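Local atomic coordinates of alkaline phosphatase D (Bacillus subtilis, PDB entry 2YEQ), a protein that hydrolyses phosphate esters, with phosphodiesterase and alkaline phosphatase activity, at an active site that contains iron and calcium. Residues A[240-243]-A[247-250]; A[388-393]-A[479-484]. All coordinates share one frame; numbering follows the deposited sequence.

Contact 1. Residues A[240-243]-A[247-250]. With EDO (1,2-ethanediol), chain B.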
loop_
_atom_site.group_PDB
_atom_site.type_symbol
_atom_site.label_atom_id
_atom_site.label_comp_id
_atom_site.label_asym_id
_atom_site.label_seq_id
_atom_site.Cartn_x
_atom_site.Cartn_y
_atom_site.Cartn_z
ATOM N N GLN A 240 -15.326 4.736 5.144
ATOM C CA GLN A 240 -15.900 5.926 4.511
ATOM C C GLN A 240 -14.812 7.003 4.304
ATOM O O GLN A 240 -14.700 7.556 3.214
ATOM C CB GLN A 240 -17.075 6.527 5.317
ATOM C CG GLN A 240 -17.715 7.723 4.566
ATOM C CD GLN A 240 -19.065 8.195 5.126
ATOM O OE1 GLN A 240 -19.858 7.413 5.678
ATOM N NE2 GLN A 240 -19.353 9.478 4.928
ATOM N N ALA A 241 -14.034 7.286 5.337
ATOM C CA ALA A 241 -12.964 8.300 5.258
ATOM C C ALA A 241 -11.917 7.921 4.211
ATOM O O ALA A 241 -11.381 8.800 3.511
ATOM C CB ALA A 241 -12.293 8.500 6.581
ATOM N N TYR A 242 -11.649 6.620 4.083
ATOM C CA TYR A 242 -10.704 6.134 3.075
ATOM C C TYR A 242 -11.241 6.397 1.678
ATOM O O TYR A 242 -10.562 6.986 0.848
ATOM C CB TYR A 242 -10.449 4.647 3.281
ATOM C CG TYR A 242 -9.341 4.052 2.447
ATOM C CD1 TYR A 242 -8.037 4.071 2.886
ATOM C CD2 TYR A 242 -9.618 3.411 1.249
ATOM C CE1 TYR A 242 -7.002 3.505 2.113
ATOM C CE2 TYR A 242 -8.605 2.822 0.493
ATOM C CZ TYR A 242 -7.314 2.866 0.939
ATOM O OH TYR A 242 -6.330 2.268 0.183
ATOM N N TYR A 243 -12.480 5.985 1.422
ATOM C CA TYR A 243 -13.124 6.287 0.175
ATOM C C TYR A 243 -13.050 7.795 -0.143
ATOM O O TYR A 243 -12.693 8.169 -1.260
ATOM C CB TYR A 243 -14.596 5.820 0.137
ATOM C CG TYR A 243 -15.287 6.280 -1.115
ATOM C CD1 TYR A 243 -15.136 5.583 -2.317
ATOM C CD2 TYR A 243 -16.023 7.468 -1.138
ATOM C CE1 TYR A 243 -15.729 6.024 -3.481
ATOM C CE2 TYR A 243 -16.609 7.917 -2.301
ATOM C CZ TYR A 243 -16.459 7.192 -3.481
ATOM O OH TYR A 243 -17.051 7.632 -4.650
ATOM N N PRO A 247 -8.638 7.892 -4.774
ATOM C CA PRO A 247 -9.163 7.944 -6.144
ATOM C C PRO A 247 -9.686 6.582 -6.606
ATOM O O PRO A 247 -9.078 5.918 -7.448
ATOM C CB PRO A 247 -7.949 8.373 -6.963
ATOM C CG PRO A 247 -6.816 7.752 -6.254
ATOM C CD PRO A 247 -7.167 7.857 -4.771
ATOM N N LEU A 248 -10.831 6.205 -6.055
ATOM C CA LEU A 248 -11.505 4.935 -6.325
ATOM C C LEU A 248 -12.741 5.131 -7.179
ATOM O O LEU A 248 -13.346 6.193 -7.184
ATOM C CB LEU A 248 -11.900 4.305 -4.985
ATOM C CG LEU A 248 -10.734 3.972 -4.040
ATOM C CD1 LEU A 248 -11.231 3.465 -2.694
ATOM C CD2 LEU A 248 -9.771 2.931 -4.633
ATOM N N ARG A 249 -13.151 4.085 -7.876
ATOM C CA ARG A 249 -14.385 4.113 -8.665
ATOM C C ARG A 249 -15.623 3.912 -7.792
ATOM O O ARG A 249 -15.503 3.543 -6.642
ATOM C CB ARG A 249 -14.315 3.061 -9.769
ATOM C CG ARG A 249 -13.290 3.441 -10.804
ATOM C CD ARG A 249 -13.204 2.482 -11.936
ATOM N NE ARG A 249 -12.146 2.899 -12.866
ATOM C CZ ARG A 249 -12.317 3.669 -13.938
ATOM N NH1 ARG A 249 -13.503 4.149 -14.267
ATOM N NH2 ARG A 249 -11.280 3.968 -14.702
ATOM N N ILE A 250 -16.799 4.182 -8.347
ATOM C CA ILE A 250 -18.047 4.210 -7.567
ATOM C C ILE A 250 -18.439 2.812 -6.987
ATOM O O ILE A 250 -19.079 2.712 -5.934
ATOM C CB ILE A 250 -19.204 4.846 -8.402
ATOM C CG1 ILE A 250 -20.373 5.265 -7.483
ATOM C CG2 ILE A 250 -19.648 3.913 -9.527
ATOM C CD1 ILE A 250 -19.982 6.319 -6.436
HETATM C C1 EDO B . -22.603 3.846 4.666
HETATM O O1 EDO B . -23.892 4.113 4.123
HETATM C C2 EDO B . -21.814 5.132 4.902
HETATM O O2 EDO B . -20.417 4.912 4.702
HETATM O O HOH W 1 -16.042 6.910 -6.954
#

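Contact 2. Residues A[388-393]-A[479-484]. With EDO (1,2-ethanediol), chain C.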
loop_
_atom_site.group_PDB
_atom_site.type_symbol
_atom_site.label_atom_id
_atom_site.label_comp_id
_atom_site.label_asym_id
_atom_site.label_seq_id
_atom_site.Cartn_x
_atom_site.Cartn_y
_atom_site.Cartn_z
ATOM N N ASN A 388 12.801 -15.891 -3.591
ATOM C CA ASN A 388 12.312 -16.854 -4.559
ATOM C C ASN A 388 11.089 -17.579 -3.965
ATOM O O ASN A 388 11.112 -17.990 -2.803
ATOM C CB ASN A 388 13.421 -17.892 -4.862
ATOM C CG ASN A 388 14.596 -17.286 -5.645
ATOM O OD1 ASN A 388 15.781 -17.546 -5.360
ATOM N ND2 ASN A 388 14.259 -16.454 -6.615
ATOM N N LEU A 389 10.050 -17.744 -4.762
ATOM C CA LEU A 389 8.867 -18.515 -4.366
ATOM C C LEU A 389 8.911 -19.905 -5.006
ATOM O O LEU A 389 8.805 -20.027 -6.234
ATOM C CB LEU A 389 7.587 -17.800 -4.813
ATOM C CG LEU A 389 7.382 -16.403 -4.185
ATOM C CD1 LEU A 389 6.076 -15.794 -4.697
ATOM C CD2 LEU A 389 7.411 -16.471 -2.654
ATOM N N HIS A 390 9.049 -20.928 -4.161
ATOM C CA HIS A 390 9.118 -22.332 -4.602
ATOM C C HIS A 390 7.775 -23.051 -4.457
ATOM O O HIS A 390 7.021 -22.782 -3.514
ATOM C CB HIS A 390 10.173 -23.049 -3.767
ATOM C CG HIS A 390 11.572 -22.670 -4.111
ATOM N ND1 HIS A 390 12.218 -21.596 -3.534
ATOM C CD2 HIS A 390 12.465 -23.238 -4.954
ATOM C CE1 HIS A 390 13.447 -21.522 -4.007
ATOM N NE2 HIS A 390 13.620 -22.501 -4.877
ATOM N N VAL A 391 7.469 -23.984 -5.359
ATOM C CA VAL A 391 6.174 -24.693 -5.287
ATOM C C VAL A 391 6.008 -25.504 -3.999
ATOM O O VAL A 391 4.886 -25.787 -3.598
ATOM C CB VAL A 391 5.885 -25.585 -6.507
ATOM C CG1 VAL A 391 5.750 -24.719 -7.744
ATOM C CG2 VAL A 391 6.957 -26.708 -6.685
ATOM N N ASP A 392 7.119 -25.842 -3.361
ATOM C CA ASP A 392 7.109 -26.406 -2.030
ATOM C C ASP A 392 8.010 -25.527 -1.196
ATOM O O ASP A 392 9.218 -25.477 -1.424
ATOM C CB ASP A 392 7.626 -27.853 -2.054
ATOM C CG ASP A 392 7.432 -28.557 -0.725
ATOM O OD1 ASP A 392 7.703 -27.939 0.314
ATOM O OD2 ASP A 392 7.008 -29.729 -0.732
ATOM N N PHE A 393 7.417 -24.850 -0.210
ATOM C CA PHE A 393 8.129 -23.859 0.595
ATOM C C PHE A 393 9.219 -24.419 1.478
ATOM O O PHE A 393 10.003 -23.652 2.028
ATOM C CB PHE A 393 7.126 -23.047 1.451
ATOM C CG PHE A 393 6.557 -21.833 0.740
ATOM C CD1 PHE A 393 6.574 -21.741 -0.640
ATOM C CD2 PHE A 393 6.026 -20.773 1.467
ATOM C CE1 PHE A 393 6.062 -20.636 -1.289
ATOM C CE2 PHE A 393 5.518 -19.663 0.824
ATOM C CZ PHE A 393 5.537 -19.590 -0.555
ATOM N N LYS A 479 11.995 -16.063 -15.067
ATOM C CA LYS A 479 11.125 -17.209 -15.360
ATOM C C LYS A 479 11.955 -18.453 -15.695
ATOM O O LYS A 479 11.782 -19.086 -16.732
ATOM C CB LYS A 479 10.153 -16.904 -16.509
ATOM C CG LYS A 479 9.347 -15.621 -16.347
ATOM C CD LYS A 479 8.079 -15.664 -17.199
ATOM C CE LYS A 479 7.777 -14.342 -17.847
ATOM N NZ LYS A 479 6.691 -14.448 -18.834
ATOM N N ASP A 480 12.887 -18.763 -14.818
ATOM C CA ASP A 480 13.657 -19.982 -14.922
ATOM C C ASP A 480 14.084 -20.347 -13.521
ATOM O O ASP A 480 13.874 -19.561 -12.567
ATOM C CB ASP A 480 14.852 -19.824 -15.886
ATOM C CG ASP A 480 15.831 -18.702 -15.484
ATOM O OD1 ASP A 480 16.044 -18.435 -14.287
ATOM O OD2 ASP A 480 16.440 -18.093 -16.394
ATOM N N GLN A 481 14.676 -21.523 -13.399
ATOM C CA GLN A 481 14.949 -22.132 -12.110
ATOM C C GLN A 481 16.088 -21.468 -11.394
ATOM O O GLN A 481 16.378 -21.796 -10.250
ATOM C CB GLN A 481 15.226 -23.631 -12.279
ATOM C CG GLN A 481 15.314 -24.446 -10.967
ATOM C CD GLN A 481 14.082 -24.318 -10.086
ATOM O OE1 GLN A 481 14.171 -24.490 -8.867
ATOM N NE2 GLN A 481 12.927 -24.035 -10.699
ATOM N N THR A 482 16.728 -20.494 -12.025
ATOM C CA THR A 482 17.780 -19.772 -11.314
ATOM C C THR A 482 17.162 -18.695 -10.388
ATOM O O THR A 482 17.797 -18.258 -9.449
ATOM C CB THR A 482 18.829 -19.188 -12.294
ATOM O OG1 THR A 482 18.336 -17.974 -12.860
ATOM C CG2 THR A 482 19.120 -20.193 -13.428
ATOM N N GLY A 483 15.919 -18.302 -10.633
ATOM C CA GLY A 483 15.224 -17.372 -9.712
ATOM C C GLY A 483 15.802 -15.965 -9.763
ATOM O O GLY A 483 16.247 -15.511 -10.833
ATOM N N LEU A 484 15.871 -15.310 -8.607
ATOM C CA LEU A 484 16.263 -13.902 -8.530
ATOM C C LEU A 484 17.778 -13.752 -8.703
ATOM O O LEU A 484 18.557 -14.456 -8.053
ATOM C CB LEU A 484 15.881 -13.285 -7.184
ATOM C CG LEU A 484 14.387 -13.033 -6.920
ATOM C CD1 LEU A 484 14.186 -12.620 -5.441
ATOM C CD2 LEU A 484 13.804 -11.990 -7.866
HETATM C C1 EDO C . 13.043 -23.417 1.938
HETATM O O1 EDO C . 13.381 -22.646 3.112
HETATM C C2 EDO C . 13.017 -22.618 0.633
HETATM O O2 EDO C . 11.701 -22.429 0.051
#

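Contact 1. Residues A[240-243]-A[247-250]
Y243 and L248 carry most of the burial between 240-243 and 247-250, the nearest backbone approach being 6.8 Å between their CA atoms. Y243 has CG anti to its own backbone N (chi1 174°), which lays the phenol alongside the loop that follows: its CD1 is 4.4 Å from CB of L248, and R249 O lies at the ring edge, near its plane, 4.0 Å from CE1. One residue earlier, buried Y242 sends CE2 to within 4.2 Å of L248 CD1, the two side chains crossing at about a right angle. V206 of strand 203-206 touches both Y242 and L248, while H76 stacks on the Y243 ring and W208 meets Y242 edge-to-face. Here the chain turns sharply past the C-terminal end of helix 228-245, within the calcineurin-like metallophosphatase domain. A water bridges the turn: it lies 2.6 Å from Y243 OH and donates to L248 O at 2.8 Å, joining the phenol to the loop backbone. The R249 side chain leaves the helix but is not loose, because E78 forms a salt bridge and D17 and S22 hydrogen-bond its guanidinium. Packing is looser toward solvent. There exposed I250 starts away from the helix and brings only CD1 back, to 3.7 Å from Y243 OH. Q240, three residues before Y243, accepts at OE1 from O2 of a 1,2-ethanediol, 2.7 Å away, probably a crystallisation additive.

Contact 2. Residues A[388-393]-A[479-484]
N388 points the end of its side chain at the backbone of G483 and L484, with its CG 3.8 Å from N of L484. CG stands anti to the carbonyl carbon of N388 (chi1 -69°), and this carries the amide across to the turn, where the CA atoms of N388 and G483 are 5.9 Å apart. L484 returns the approach: its CD1 lies 4.0 Å from the backbone N of N388. Alanine at N388 would take away the amide that abuts G483 and L484, and a gap would probably open between strand and turn. The turn has its own bracing. It is a type I beta turn from D480 to G483, closed by G483 N donating to D480 O at 3.1 Å. D480 OD1 also accepts from T482 N, 39° out of the carboxylate plane, forming an Asx turn, and from T482 OG1 at 2.7 Å on the same face; R485 forms a salt bridge with the other carboxylate oxygen. L484, just past the turn, also touches Q434 and F405, so the start of strand 484-489 packs against the sheet containing strand 384-390. This is the connecting turn of a beta hairpin, strands 470-477 and 484-489, whose sheet packs against a second one as in the calcineurin-like metallophosphatase beta sandwich.

Overall arrangement
From the N terminus, strands 13-16, 23-28 and 74-79 come first, and residues of this region later border contact 1. Contact 1 closes a very short loop, with three residues between its segments, where helix 228-245 gives way to the run leading to strand 263-267 at the edge of the seven-stranded sheet. Contact 2 opens only after contact 1 has closed, so the two follow in series, neither nesting nor crossing. Contact 2 closes a long loop, with 85 residues between its segments, and joins strand 384-390 of the seven-stranded sheet to the turn before strand 484-489, outermost in the ten-stranded sheet. The centres of contact 1 and contact 2 lie about 37 Å apart, on opposite sides of the chain's centre.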